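Local coordinates for peptidoglycan synthetase penicillin-binding protein 3 (Bifidobacterium adolescentis, PDB 4YE5) that probably binds penicillin and, as a member of the transpeptidase family, is likely to cross-link peptidoglycan during cell-wall synthesis, at residues A[246-255]-A[419-429]; A[291-299]-A[453-461]. All blocks are in the same frame, centred on the assembly; numbering follows the deposited sequence.

Contact 1. Residues A[246-255]-A[419-429]; sequences MVQDVQSGDI and ANKGVKKPQRI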
HETATM    1  N   MSE A 246      -8.765   2.387  -7.333  1.00 16.89           N
HETATM    2  CA  MSE A 246      -7.809   3.280  -6.691  1.00 14.75           C
HETATM    3  C   MSE A 246      -8.348   4.690  -6.703  1.00 14.29           C
HETATM    4  O   MSE A 246      -8.968   5.105  -7.686  1.00 14.97           O
HETATM    5  CB  MSE A 246      -6.482   3.250  -7.462  1.00 13.93           C
HETATM    6  CG  MSE A 246      -5.442   4.166  -6.901  1.00 24.32           C
HETATM    7 SE   MSE A 246      -3.830   3.858  -7.917  0.56 16.97          SE
HETATM    8  CE  MSE A 246      -2.644   4.904  -6.866  1.00 16.61           C
ATOM      9  N   VAL A 247      -8.120   5.430  -5.619  1.00 14.02           N
ATOM     10  CA  VAL A 247      -8.481   6.840  -5.577  1.00 14.16           C
ATOM     11  C   VAL A 247      -7.227   7.650  -5.258  1.00 15.60           C
ATOM     12  O   VAL A 247      -6.561   7.394  -4.249  1.00 15.92           O
ATOM     13  CB  VAL A 247      -9.557   7.139  -4.485  1.00 14.32           C
ATOM     14  CG1 VAL A 247      -9.820   8.658  -4.417  1.00 14.57           C
ATOM     15  CG2 VAL A 247     -10.853   6.376  -4.757  1.00 13.86           C
ATOM     16  N   GLN A 248      -6.900   8.617  -6.106  1.00 14.85           N
ATOM     17  CA  GLN A 248      -5.716   9.449  -5.901  1.00 15.51           C
ATOM     18  C   GLN A 248      -6.072  10.941  -5.820  1.00 15.88           C
ATOM     19  O   GLN A 248      -6.898  11.429  -6.597  1.00 15.58           O
ATOM     20  CB  GLN A 248      -4.719   9.213  -7.061  1.00 15.60           C
ATOM     21  CG  GLN A 248      -3.457  10.080  -7.006  1.00 16.42           C
ATOM     22  CD  GLN A 248      -2.392   9.601  -7.962  1.00 25.84           C
ATOM     23  OE1 GLN A 248      -2.198   8.398  -8.132  1.00 21.51           O
ATOM     24  NE2 GLN A 248      -1.706  10.531  -8.602  1.00 17.23           N
ATOM     25  N   ASP A 249      -5.467  11.651  -4.870  1.00 16.57           N
ATOM     26  CA  ASP A 249      -5.612  13.110  -4.775  1.00 19.01           C
ATOM     27  C   ASP A 249      -4.795  13.801  -5.862  1.00 22.06           C
ATOM     28  O   ASP A 249      -3.568  13.662  -5.902  1.00 21.07           O
ATOM     29  CB  ASP A 249      -5.110  13.626  -3.429  1.00 19.59           C
ATOM     30  CG  ASP A 249      -5.221  15.146  -3.322  1.00 28.86           C
ATOM     31  OD1 ASP A 249      -6.354  15.645  -3.156  1.00 33.57           O
ATOM     32  OD2 ASP A 249      -4.188  15.835  -3.417  1.00 28.53           O
ATOM     33  N   VAL A 250      -5.468  14.564  -6.720  1.00 17.69           N
ATOM     34  CA  VAL A 250      -4.830  15.155  -7.895  1.00 19.98           C
ATOM     35  C   VAL A 250      -3.623  16.018  -7.566  1.00 21.63           C
ATOM     36  O   VAL A 250      -2.559  15.860  -8.159  1.00 28.06           O
ATOM     37  CB  VAL A 250      -5.839  15.979  -8.727  1.00 18.81           C
ATOM     38  CG1 VAL A 250      -5.122  16.849  -9.772  1.00 18.04           C
ATOM     39  CG2 VAL A 250      -6.816  15.041  -9.420  1.00 16.42           C
ATOM     40  N   GLN A 251      -3.769  16.943  -6.633  1.00 20.42           N
ATOM     41  CA  GLN A 251      -2.699  17.921  -6.464  1.00 29.10           C
ATOM     42  C   GLN A 251      -1.469  17.383  -5.732  1.00 33.29           C
ATOM     43  O   GLN A 251      -0.357  17.822  -5.995  1.00 30.84           O
ATOM     44  CB  GLN A 251      -3.221  19.217  -5.831  1.00 30.84           C
ATOM     45  CG  GLN A 251      -3.811  20.140  -6.914  1.00 44.73           C
ATOM     46  CD  GLN A 251      -4.514  21.361  -6.361  1.00 53.75           C
ATOM     47  OE1 GLN A 251      -4.353  21.709  -5.194  1.00 60.08           O
ATOM     48  NE2 GLN A 251      -5.304  22.019  -7.207  1.00 56.54           N
ATOM     49  N   SER A 252      -1.659  16.408  -4.846  1.00 24.92           N
ATOM     50  CA  SER A 252      -0.543  15.912  -4.040  1.00 23.26           C
ATOM     51  C   SER A 252       0.052  14.585  -4.528  1.00 24.58           C
ATOM     52  O   SER A 252       1.206  14.289  -4.248  1.00 29.25           O
ATOM     53  CB  SER A 252      -0.985  15.751  -2.591  1.00 22.29           C
ATOM     54  OG  SER A 252      -1.911  14.662  -2.510  1.00 24.40           O
ATOM     55  N   GLY A 253      -0.736  13.792  -5.247  1.00 21.24           N
ATOM     56  CA  GLY A 253      -0.337  12.441  -5.586  1.00 19.71           C
ATOM     57  C   GLY A 253      -0.534  11.443  -4.454  1.00 21.33           C
ATOM     58  O   GLY A 253      -0.092  10.299  -4.550  1.00 21.13           O
ATOM     59  N   ASP A 254      -1.198  11.865  -3.382  1.00 19.69           N
ATOM     60  CA  ASP A 254      -1.490  10.971  -2.254  1.00 18.42           C
ATOM     61  C   ASP A 254      -2.550   9.946  -2.585  1.00 27.11           C
ATOM     62  O   ASP A 254      -3.540  10.258  -3.249  1.00 17.12           O
ATOM     63  CB  ASP A 254      -1.980  11.752  -1.045  1.00 18.75           C
ATOM     64  CG  ASP A 254      -0.874  12.505  -0.350  1.00 32.92           C
ATOM     65  OD1 ASP A 254       0.302  12.320  -0.737  1.00 25.68           O
ATOM     66  OD2 ASP A 254      -1.188  13.261   0.598  1.00 33.09           O
ATOM     67  N   ILE A 255      -2.354   8.728  -2.084  1.00 17.29           N
ATOM     68  CA  ILE A 255      -3.275   7.626  -2.358  1.00 19.73           C
ATOM     69  C   ILE A 255      -4.304   7.486  -1.240  1.00 19.76           C
ATOM     70  O   ILE A 255      -3.959   7.153  -0.122  1.00 20.84           O
ATOM     71  CB  ILE A 255      -2.501   6.302  -2.533  1.00 17.93           C
ATOM     72  CG1 ILE A 255      -1.489   6.472  -3.687  1.00 17.90           C
ATOM     73  CG2 ILE A 255      -3.478   5.129  -2.764  1.00 16.19           C
ATOM     74  CD1 ILE A 255      -0.636   5.251  -3.953  1.00 20.73           C
ATOM     75  N   ALA A 419      -4.902  15.820 -15.266  1.00 15.66           N
ATOM     76  CA  ALA A 419      -5.662  16.517 -14.214  1.00 16.48           C
ATOM     77  C   ALA A 419      -4.852  17.589 -13.517  1.00 20.44           C
ATOM     78  O   ALA A 419      -5.410  18.557 -12.971  1.00 20.55           O
ATOM     79  CB  ALA A 419      -6.160  15.476 -13.166  1.00 13.77           C
ATOM     80  N   ASN A 420      -3.535  17.393 -13.485  1.00 16.56           N
ATOM     81  CA  ASN A 420      -2.649  18.229 -12.691  1.00 18.40           C
ATOM     82  C   ASN A 420      -1.807  19.180 -13.564  1.00 21.07           C
ATOM     83  O   ASN A 420      -0.621  19.398 -13.310  1.00 19.05           O
ATOM     84  CB  ASN A 420      -1.738  17.346 -11.819  1.00 20.91           C
ATOM     85  CG  ASN A 420      -1.102  18.113 -10.679  1.00 27.65           C
ATOM     86  OD1 ASN A 420      -1.704  19.025 -10.134  1.00 23.01           O
ATOM     87  ND2 ASN A 420       0.124  17.749 -10.318  1.00 29.96           N
ATOM     88  N   LYS A 421      -2.424  19.712 -14.614  1.00 19.14           N
ATOM     89  CA  LYS A 421      -1.802  20.752 -15.440  1.00 19.63           C
ATOM     90  C   LYS A 421      -0.528  20.291 -16.147  1.00 21.03           C
ATOM     91  O   LYS A 421       0.345  21.108 -16.444  1.00 20.36           O
ATOM     92  CB  LYS A 421      -1.530  22.015 -14.606  1.00 22.90           C
ATOM     93  CG  LYS A 421      -2.809  22.664 -14.057  1.00 27.97           C
ATOM     94  CD  LYS A 421      -2.511  23.710 -13.014  1.00 38.44           C
ATOM     95  CE  LYS A 421      -3.732  24.576 -12.759  1.00 43.99           C
ATOM     96  NZ  LYS A 421      -3.456  25.573 -11.693  1.00 50.98           N
ATOM     97  N   GLY A 422      -0.415  18.985 -16.396  1.00 18.23           N
ATOM     98  CA  GLY A 422       0.699  18.459 -17.176  1.00 18.47           C
ATOM     99  C   GLY A 422       1.898  18.019 -16.360  1.00 19.84           C
ATOM    100  O   GLY A 422       2.947  17.667 -16.915  1.00 19.06           O
ATOM    101  N   VAL A 423       1.740  18.044 -15.034  1.00 18.35           N
ATOM    102  CA  VAL A 423       2.826  17.736 -14.110  1.00 18.66           C
ATOM    103  C   VAL A 423       2.591  16.351 -13.491  1.00 25.52           C
ATOM    104  O   VAL A 423       1.480  16.022 -13.069  1.00 16.67           O
ATOM    105  CB  VAL A 423       2.946  18.805 -12.997  1.00 26.50           C
ATOM    106  CG1 VAL A 423       3.938  18.371 -11.907  1.00 25.70           C
ATOM    107  CG2 VAL A 423       3.363  20.165 -13.593  1.00 22.73           C
ATOM    108  N   LYS A 424       3.628  15.523 -13.487  1.00 22.77           N
ATOM    109  CA  LYS A 424       3.543  14.224 -12.817  1.00 26.33           C
ATOM    110  C   LYS A 424       4.302  14.274 -11.498  1.00 22.30           C
ATOM    111  O   LYS A 424       5.496  14.594 -11.469  1.00 21.04           O
ATOM    112  CB  LYS A 424       4.123  13.102 -13.694  1.00 28.50           C
ATOM    113  CG  LYS A 424       3.991  11.701 -13.051  1.00 32.74           C
ATOM    114  CD  LYS A 424       4.187  10.573 -14.060  1.00 31.01           C
ATOM    115  CE  LYS A 424       5.640  10.431 -14.476  1.00 32.39           C
ATOM    116  NZ  LYS A 424       6.506   9.982 -13.360  1.00 40.33           N
ATOM    117  N   LYS A 425       3.608  13.963 -10.408  1.00 27.47           N
ATOM    118  CA  LYS A 425       4.253  13.819  -9.107  1.00 31.64           C
ATOM    119  C   LYS A 425       4.529  12.367  -8.755  1.00 28.32           C
ATOM    120  O   LYS A 425       3.822  11.471  -9.205  1.00 26.82           O
ATOM    121  CB  LYS A 425       3.386  14.438  -8.018  1.00 40.38           C
ATOM    122  CG  LYS A 425       3.440  15.958  -7.985  1.00 45.48           C
ATOM    123  CD  LYS A 425       2.882  16.471  -6.676  1.00 44.68           C
ATOM    124  CE  LYS A 425       3.086  17.952  -6.533  1.00 41.68           C
ATOM    125  NZ  LYS A 425       2.275  18.458  -5.405  1.00 40.09           N
ATOM    126  N   PRO A 426       5.559  12.122  -7.932  1.00 28.06           N
ATOM    127  CA  PRO A 426       5.666  10.761  -7.405  1.00 28.92           C
ATOM    128  C   PRO A 426       4.450  10.498  -6.507  1.00 27.48           C
ATOM    129  O   PRO A 426       4.059  11.376  -5.745  1.00 26.44           O
ATOM    130  CB  PRO A 426       6.957  10.806  -6.578  1.00 30.49           C
ATOM    131  CG  PRO A 426       7.131  12.264  -6.222  1.00 34.44           C
ATOM    132  CD  PRO A 426       6.590  13.025  -7.394  1.00 31.77           C
ATOM    133  N   GLN A 427       3.832   9.330  -6.608  1.00 19.01           N
ATOM    134  CA  GLN A 427       2.717   9.032  -5.713  1.00 16.77           C
ATOM    135  C   GLN A 427       3.215   8.795  -4.303  1.00 19.96           C
ATOM    136  O   GLN A 427       4.387   8.470  -4.103  1.00 18.60           O
ATOM    137  CB  GLN A 427       1.945   7.814  -6.210  1.00 18.11           C
ATOM    138  CG  GLN A 427       1.132   8.123  -7.449  1.00 16.86           C
ATOM    139  CD  GLN A 427       0.986   6.900  -8.323  1.00 18.89           C
ATOM    140  OE1 GLN A 427       1.983   6.228  -8.647  1.00 21.52           O
ATOM    141  NE2 GLN A 427      -0.244   6.605  -8.727  1.00 17.79           N
ATOM    142  N   ARG A 428       2.323   8.955  -3.331  1.00 16.52           N
ATOM    143  CA  ARG A 428       2.686   8.756  -1.923  1.00 21.57           C
ATOM    144  C   ARG A 428       1.648   7.901  -1.215  1.00 17.06           C
ATOM    145  O   ARG A 428       0.458   8.094  -1.406  1.00 17.65           O
ATOM    146  CB  ARG A 428       2.804  10.101  -1.187  1.00 19.20           C
ATOM    147  CG  ARG A 428       3.420   9.971   0.195  1.00 25.78           C
ATOM    148  CD  ARG A 428       3.774  11.346   0.804  1.00 26.26           C
ATOM    149  NE  ARG A 428       2.572  12.149   1.037  1.00 24.41           N
ATOM    150  CZ  ARG A 428       2.418  13.018   2.035  1.00 28.36           C
ATOM    151  NH1 ARG A 428       3.384  13.210   2.926  1.00 28.52           N
ATOM    152  NH2 ARG A 428       1.281  13.690   2.151  1.00 26.89           N
ATOM    153  N   ILE A 429       2.102   6.958  -0.399  1.00 18.94           N
ATOM    154  CA  ILE A 429       1.193   6.215   0.446  1.00 19.46           C
ATOM    155  C   ILE A 429       1.595   6.311   1.926  1.00 24.92           C
ATOM    156  O   ILE A 429       0.751   6.124   2.819  1.00 20.77           O
ATOM    157  CB  ILE A 429       1.070   4.736   0.001  1.00 21.11           C
ATOM    158  CG1 ILE A 429      -0.164   4.087   0.649  1.00 22.92           C
ATOM    159  CG2 ILE A 429       2.348   3.978   0.293  1.00 15.94           C
ATOM    160  CD1 ILE A 429      -0.523   2.748   0.039  1.00 22.17           C
TER
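Arg428 starts out with CG trans to its backbone N (chi1 -169°) and then bends at chi3 (64°), which lays its guanidinium alongside the carboxylate of Asp254. The grip is side-on: NE meets Asp254 OD1 at 2.9 Å and NH2 meets Asp254 OD2 at 2.9 Å, both on syn sides, with the two planes 28° apart. Arginine suits the place because its third nitrogen, NH1, still reaches the backbone O of Gln443. The backbones of Asp254 and Arg428 form a single bridge, with Arg428 N to Gly253 O at 3.0 Å and Ile255 N to Arg428 O at 3.0 Å. Gly253 suits its place twice over: a CB would press on Pro426 O and, at its positive phi, crowd the carbonyl O of Ser252. Gln427 sends its extended chain across Gln248 at about a right angle, and its NE2 donates almost straight to Gln248 OE1 at 2.7 Å; Met409 O takes a second bond from the same NE2, so this buried amide nitrogen is satisfied. The long chain of Lys425 carries NZ into the carbonyl plane of Gln251, 2.8 Å from its O. Farther along, Val250 CG1 packs on Ala419 CB at 3.8 Å. The contact thus joins the turn between strands 242-249 and 255-260, at one border of the five-stranded antiparallel sheet, to the chain leaving helix 408-419, whose Asn413 also bonds Gln248 NE2 and Lys425 O; strand 430-434 follows directly.

Contact 2. Residues A[291-299]-A[453-461]; sequences VLAMSGMLQ and IDESVASQM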
ATOM      1  N   VAL A 291      -4.764   8.412 -24.458  1.00 18.88           N
ATOM      2  CA  VAL A 291      -4.520   9.708 -23.807  1.00 15.36           C
ATOM      3  C   VAL A 291      -3.039  10.054 -23.845  1.00 19.91           C
ATOM      4  O   VAL A 291      -2.663  11.197 -24.118  1.00 22.47           O
ATOM      5  CB  VAL A 291      -5.045   9.741 -22.360  1.00 15.98           C
ATOM      6  CG1 VAL A 291      -4.606  11.039 -21.648  1.00 16.58           C
ATOM      7  CG2 VAL A 291      -6.581   9.649 -22.391  1.00 13.76           C
ATOM      8  N   LEU A 292      -2.200   9.053 -23.597  1.00 15.63           N
ATOM      9  CA  LEU A 292      -0.749   9.271 -23.560  1.00 19.65           C
ATOM     10  C   LEU A 292      -0.181   9.591 -24.934  1.00 24.31           C
ATOM     11  O   LEU A 292       0.623  10.527 -25.084  1.00 24.54           O
ATOM     12  CB  LEU A 292      -0.008   8.052 -22.994  1.00 24.00           C
ATOM     13  CG  LEU A 292      -0.551   7.349 -21.740  1.00 32.62           C
ATOM     14  CD1 LEU A 292       0.550   6.515 -21.112  1.00 22.92           C
ATOM     15  CD2 LEU A 292      -1.123   8.318 -20.747  1.00 33.67           C
ATOM     16  N   ALA A 293      -0.573   8.817 -25.943  1.00 22.45           N
ATOM     17  CA  ALA A 293      -0.004   9.020 -27.288  1.00 26.02           C
ATOM     18  C   ALA A 293      -0.451  10.345 -27.903  1.00 21.55           C
ATOM     19  O   ALA A 293       0.339  11.048 -28.557  1.00 28.90           O
ATOM     20  CB  ALA A 293      -0.364   7.853 -28.229  1.00 22.93           C
HETATM   21  N   MSE A 294      -1.718  10.679 -27.698  1.00 20.89           N
HETATM   22  CA  MSE A 294      -2.296  11.914 -28.248  1.00 23.88           C
HETATM   23  C   MSE A 294      -1.721  13.148 -27.583  1.00 21.90           C
HETATM   24  O   MSE A 294      -1.490  14.171 -28.237  1.00 21.20           O
HETATM   25  CB  MSE A 294      -3.823  11.938 -28.077  1.00 20.08           C
HETATM   26  CG  MSE A 294      -4.497  13.137 -28.762  1.00 22.56           C
HETATM   27 SE   MSE A 294      -6.452  13.124 -28.666  0.58 21.81          SE
HETATM   28  CE  MSE A 294      -6.769  11.548 -29.751  1.00 18.92           C
ATOM     29  N   SER A 295      -1.526  13.069 -26.269  1.00 17.04           N
ATOM     30  CA  SER A 295      -0.841  14.135 -25.562  1.00 18.14           C
ATOM     31  C   SER A 295       0.498  14.427 -26.244  1.00 22.60           C
ATOM     32  O   SER A 295       0.878  15.602 -26.431  1.00 24.30           O
ATOM     33  CB  SER A 295      -0.621  13.769 -24.089  1.00 18.52           C
ATOM     34  OG  SER A 295      -1.859  13.754 -23.397  1.00 22.04           O
ATOM     35  N   GLY A 296       1.201  13.358 -26.623  1.00 23.18           N
ATOM     36  CA  GLY A 296       2.472  13.472 -27.333  1.00 26.75           C
ATOM     37  C   GLY A 296       2.316  14.187 -28.681  1.00 27.19           C
ATOM     38  O   GLY A 296       3.115  15.063 -29.030  1.00 30.67           O
HETATM   39  N   MSE A 297       1.274  13.831 -29.428  1.00 24.56           N
HETATM   40  CA  MSE A 297       1.018  14.440 -30.732  1.00 27.79           C
HETATM   41  C   MSE A 297       0.800  15.939 -30.630  1.00 37.60           C
HETATM   42  O   MSE A 297       1.297  16.710 -31.456  1.00 37.24           O
HETATM   43  CB  MSE A 297      -0.206  13.815 -31.399  1.00 21.92           C
HETATM   44  CG  MSE A 297      -0.027  12.362 -31.739  1.00 27.23           C
HETATM   45 SE   MSE A 297      -1.685  11.664 -32.416  0.55 28.63          SE
HETATM   46  CE  MSE A 297      -1.195   9.774 -32.383  1.00 21.30           C
ATOM     47  N   LEU A 298       0.032  16.346 -29.626  1.00 30.16           N
ATOM     48  CA  LEU A 298      -0.228  17.766 -29.409  1.00 30.09           C
ATOM     49  C   LEU A 298       1.053  18.467 -28.991  1.00 29.33           C
ATOM     50  O   LEU A 298       1.394  19.491 -29.542  1.00 30.04           O
ATOM     51  CB  LEU A 298      -1.293  17.971 -28.344  1.00 24.58           C
ATOM     52  CG  LEU A 298      -2.664  17.381 -28.692  1.00 25.30           C
ATOM     53  CD1 LEU A 298      -3.586  17.573 -27.503  1.00 24.95           C
ATOM     54  CD2 LEU A 298      -3.246  18.060 -29.932  1.00 26.60           C
ATOM     55  N   GLN A 299       1.750  17.901 -28.008  1.00 26.63           N
ATOM     56  CA  GLN A 299       2.974  18.491 -27.492  1.00 27.05           C
ATOM     57  C   GLN A 299       4.008  18.749 -28.590  1.00 35.16           C
ATOM     58  O   GLN A 299       4.668  19.792 -28.590  1.00 32.00           O
ATOM     59  CB  GLN A 299       3.581  17.620 -26.395  1.00 24.11           C
ATOM     60  CG  GLN A 299       4.845  18.197 -25.772  1.00 28.96           C
ATOM     61  CD  GLN A 299       4.571  19.469 -24.983  1.00 33.88           C
ATOM     62  OE1 GLN A 299       3.491  19.633 -24.406  1.00 26.64           O
ATOM     63  NE2 GLN A 299       5.538  20.392 -24.983  1.00 29.96           N
ATOM     64  N   ILE A 453       3.950  17.419 -20.114  1.00 23.24           N
ATOM     65  CA  ILE A 453       3.430  18.165 -21.262  1.00 21.06           C
ATOM     66  C   ILE A 453       3.117  19.593 -20.813  1.00 21.74           C
ATOM     67  O   ILE A 453       2.976  19.855 -19.608  1.00 21.43           O
ATOM     68  CB  ILE A 453       2.108  17.555 -21.809  1.00 25.21           C
ATOM     69  CG1 ILE A 453       1.158  17.239 -20.644  1.00 22.27           C
ATOM     70  CG2 ILE A 453       2.379  16.279 -22.627  1.00 22.87           C
ATOM     71  CD1 ILE A 453      -0.197  16.663 -21.081  1.00 18.04           C
ATOM     72  N   ASP A 454       2.980  20.499 -21.778  1.00 22.77           N
ATOM     73  CA  ASP A 454       2.583  21.867 -21.465  1.00 28.97           C
ATOM     74  C   ASP A 454       1.215  21.869 -20.787  1.00 27.78           C
ATOM     75  O   ASP A 454       0.372  21.014 -21.078  1.00 25.42           O
ATOM     76  CB  ASP A 454       2.512  22.725 -22.735  1.00 24.86           C
ATOM     77  CG  ASP A 454       3.868  22.961 -23.374  1.00 29.18           C
ATOM     78  OD1 ASP A 454       4.913  22.528 -22.833  1.00 28.38           O
ATOM     79  OD2 ASP A 454       3.881  23.624 -24.426  1.00 30.88           O
ATOM     80  N   GLU A 455       0.997  22.840 -19.900  1.00 25.02           N
ATOM     81  CA  GLU A 455      -0.301  23.028 -19.255  1.00 27.65           C
ATOM     82  C   GLU A 455      -1.431  23.234 -20.280  1.00 27.65           C
ATOM     83  O   GLU A 455      -2.553  22.750 -20.112  1.00 24.12           O
ATOM     84  CB  GLU A 455      -0.244  24.211 -18.279  1.00 29.51           C
ATOM     85  CG  GLU A 455      -1.560  24.500 -17.573  1.00 28.46           C
ATOM     86  CD  GLU A 455      -1.432  25.559 -16.475  1.00 30.56           C
ATOM     87  OE1 GLU A 455      -0.328  25.736 -15.904  1.00 33.24           O
ATOM     88  OE2 GLU A 455      -2.441  26.230 -16.201  1.00 39.86           O
ATOM     89  N   SER A 456      -1.131  23.927 -21.366  1.00 25.03           N
ATOM     90  CA  SER A 456      -2.152  24.156 -22.371  1.00 24.03           C
ATOM     91  C   SER A 456      -2.524  22.821 -23.066  1.00 26.28           C
ATOM     92  O   SER A 456      -3.676  22.576 -23.403  1.00 24.29           O
ATOM     93  CB  SER A 456      -1.670  25.210 -23.369  1.00 25.73           C
ATOM     94  OG  SER A 456      -0.469  24.800 -23.991  1.00 35.34           O
ATOM     95  N   VAL A 457      -1.552  21.937 -23.235  1.00 26.95           N
ATOM     96  CA  VAL A 457      -1.831  20.638 -23.840  1.00 24.19           C
ATOM     97  C   VAL A 457      -2.664  19.783 -22.884  1.00 23.77           C
ATOM     98  O   VAL A 457      -3.625  19.125 -23.296  1.00 24.46           O
ATOM     99  CB  VAL A 457      -0.523  19.888 -24.222  1.00 26.26           C
ATOM    100  CG1 VAL A 457      -0.797  18.387 -24.551  1.00 20.65           C
ATOM    101  CG2 VAL A 457       0.161  20.591 -25.379  1.00 23.21           C
ATOM    102  N   ALA A 458      -2.289  19.797 -21.607  1.00 20.48           N
ATOM    103  CA  ALA A 458      -3.073  19.142 -20.578  1.00 18.54           C
ATOM    104  C   ALA A 458      -4.532  19.634 -20.567  1.00 19.19           C
ATOM    105  O   ALA A 458      -5.455  18.828 -20.422  1.00 20.23           O
ATOM    106  CB  ALA A 458      -2.432  19.335 -19.214  1.00 18.42           C
ATOM    107  N   SER A 459      -4.736  20.947 -20.702  1.00 19.68           N
ATOM    108  CA  SER A 459      -6.083  21.503 -20.726  1.00 22.88           C
ATOM    109  C   SER A 459      -6.897  20.975 -21.890  1.00 21.37           C
ATOM    110  O   SER A 459      -8.086  20.709 -21.746  1.00 22.33           O
ATOM    111  CB  SER A 459      -6.040  23.036 -20.842  1.00 24.33           C
ATOM    112  OG  SER A 459      -5.653  23.581 -19.601  1.00 38.91           O
ATOM    113  N   GLN A 460      -6.272  20.888 -23.057  1.00 24.02           N
ATOM    114  CA  GLN A 460      -6.974  20.421 -24.257  1.00 24.62           C
ATOM    115  C   GLN A 460      -7.331  18.944 -24.147  1.00 20.20           C
ATOM    116  O   GLN A 460      -8.396  18.521 -24.598  1.00 19.22           O
ATOM    117  CB  GLN A 460      -6.130  20.688 -25.506  1.00 21.56           C
ATOM    118  CG  GLN A 460      -5.981  22.179 -25.786  1.00 29.96           C
ATOM    119  CD  GLN A 460      -4.960  22.507 -26.872  1.00 33.89           C
ATOM    120  OE1 GLN A 460      -4.279  21.631 -27.403  1.00 32.65           O
ATOM    121  NE2 GLN A 460      -4.851  23.785 -27.198  1.00 35.86           N
HETATM  122  N   MSE A 461      -6.443  18.162 -23.538  1.00 22.33           N
HETATM  123  CA  MSE A 461      -6.700  16.735 -23.337  1.00 19.45           C
HETATM  124  C   MSE A 461      -7.799  16.509 -22.280  1.00 18.27           C
HETATM  125  O   MSE A 461      -8.611  15.607 -22.393  1.00 17.35           O
HETATM  126  CB  MSE A 461      -5.415  16.011 -22.920  1.00 20.28           C
HETATM  127  CG  MSE A 461      -4.372  15.880 -24.022  1.00 17.59           C
HETATM  128 SE   MSE A 461      -5.105  14.995 -25.576  0.60 22.23          SE
HETATM  129  CE  MSE A 461      -5.623  13.313 -24.776  1.00 17.45           C
TER
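Gln299 and Asp454 exchange two hydrogen bonds where one helix finishes and another begins. Asp454 N donates to Gln299 OE1 at 2.8 Å, nearly straight (175°), while Gln299 NE2 returns a bond to Asp454 OD1 at 3.1 Å, arriving from above the carboxylate, whose plane stands 84° from the amide. A bend at chi2 turns the glutamine amide to this position. Asp454 holds the N-cap position of helix 455-470, but its carboxylate bonds Gln299 instead of capping. Inward, Val457 CG1 rests on Leu298 CB at 3.8 Å, and the CD1 of Ile453 lies by Ser295. The hydroxyl of Ser295 donates to Val291 O at 2.8 Å, an acceptor that also takes Ser295 N, so this small polar side chain is satisfied within its own helix. Met461 then fits as a knob among Val291, Met294, Ser295 and Leu298: its flexible chain bends twice, putting SE 3.6 Å from Leu298 CD1 and 3.7 Å from Met294 CG. The axes of 291-299 and 455-461 come within 9.8 Å, their directions 133° apart. Hydrogen bonding between the two segments is therefore confined to the Gln299 end, where a glutamine can serve as donor and acceptor together, while the buried remainder relies on close apolar fit.

The two contacts have centres about 17 Å apart and both belong to the transpeptidase domain. Their segments alternate along the chain: 246-255, 291-299, 419-429, then 453-461. They also touch, for Gly422 N lies 3.5 Å from Ala458 CB and Gly422 CA is 3.7 Å from Ile453 CG1, so the turn after helix 408-419 packs on the start of helix 455-470. Helix 408-419 serves both, its Asn413 bonding in contact 1 and its Ile418 meeting Val291, Ser295 and Ile453 of contact 2. Contact 1 thus ties the helical region to the five-stranded sheet, whereas contact 2 joins helices 290-299 and 455-470; helix 290-299 opens with the lysine of what is probably the family's SxxK motif (Ser287, Lys290).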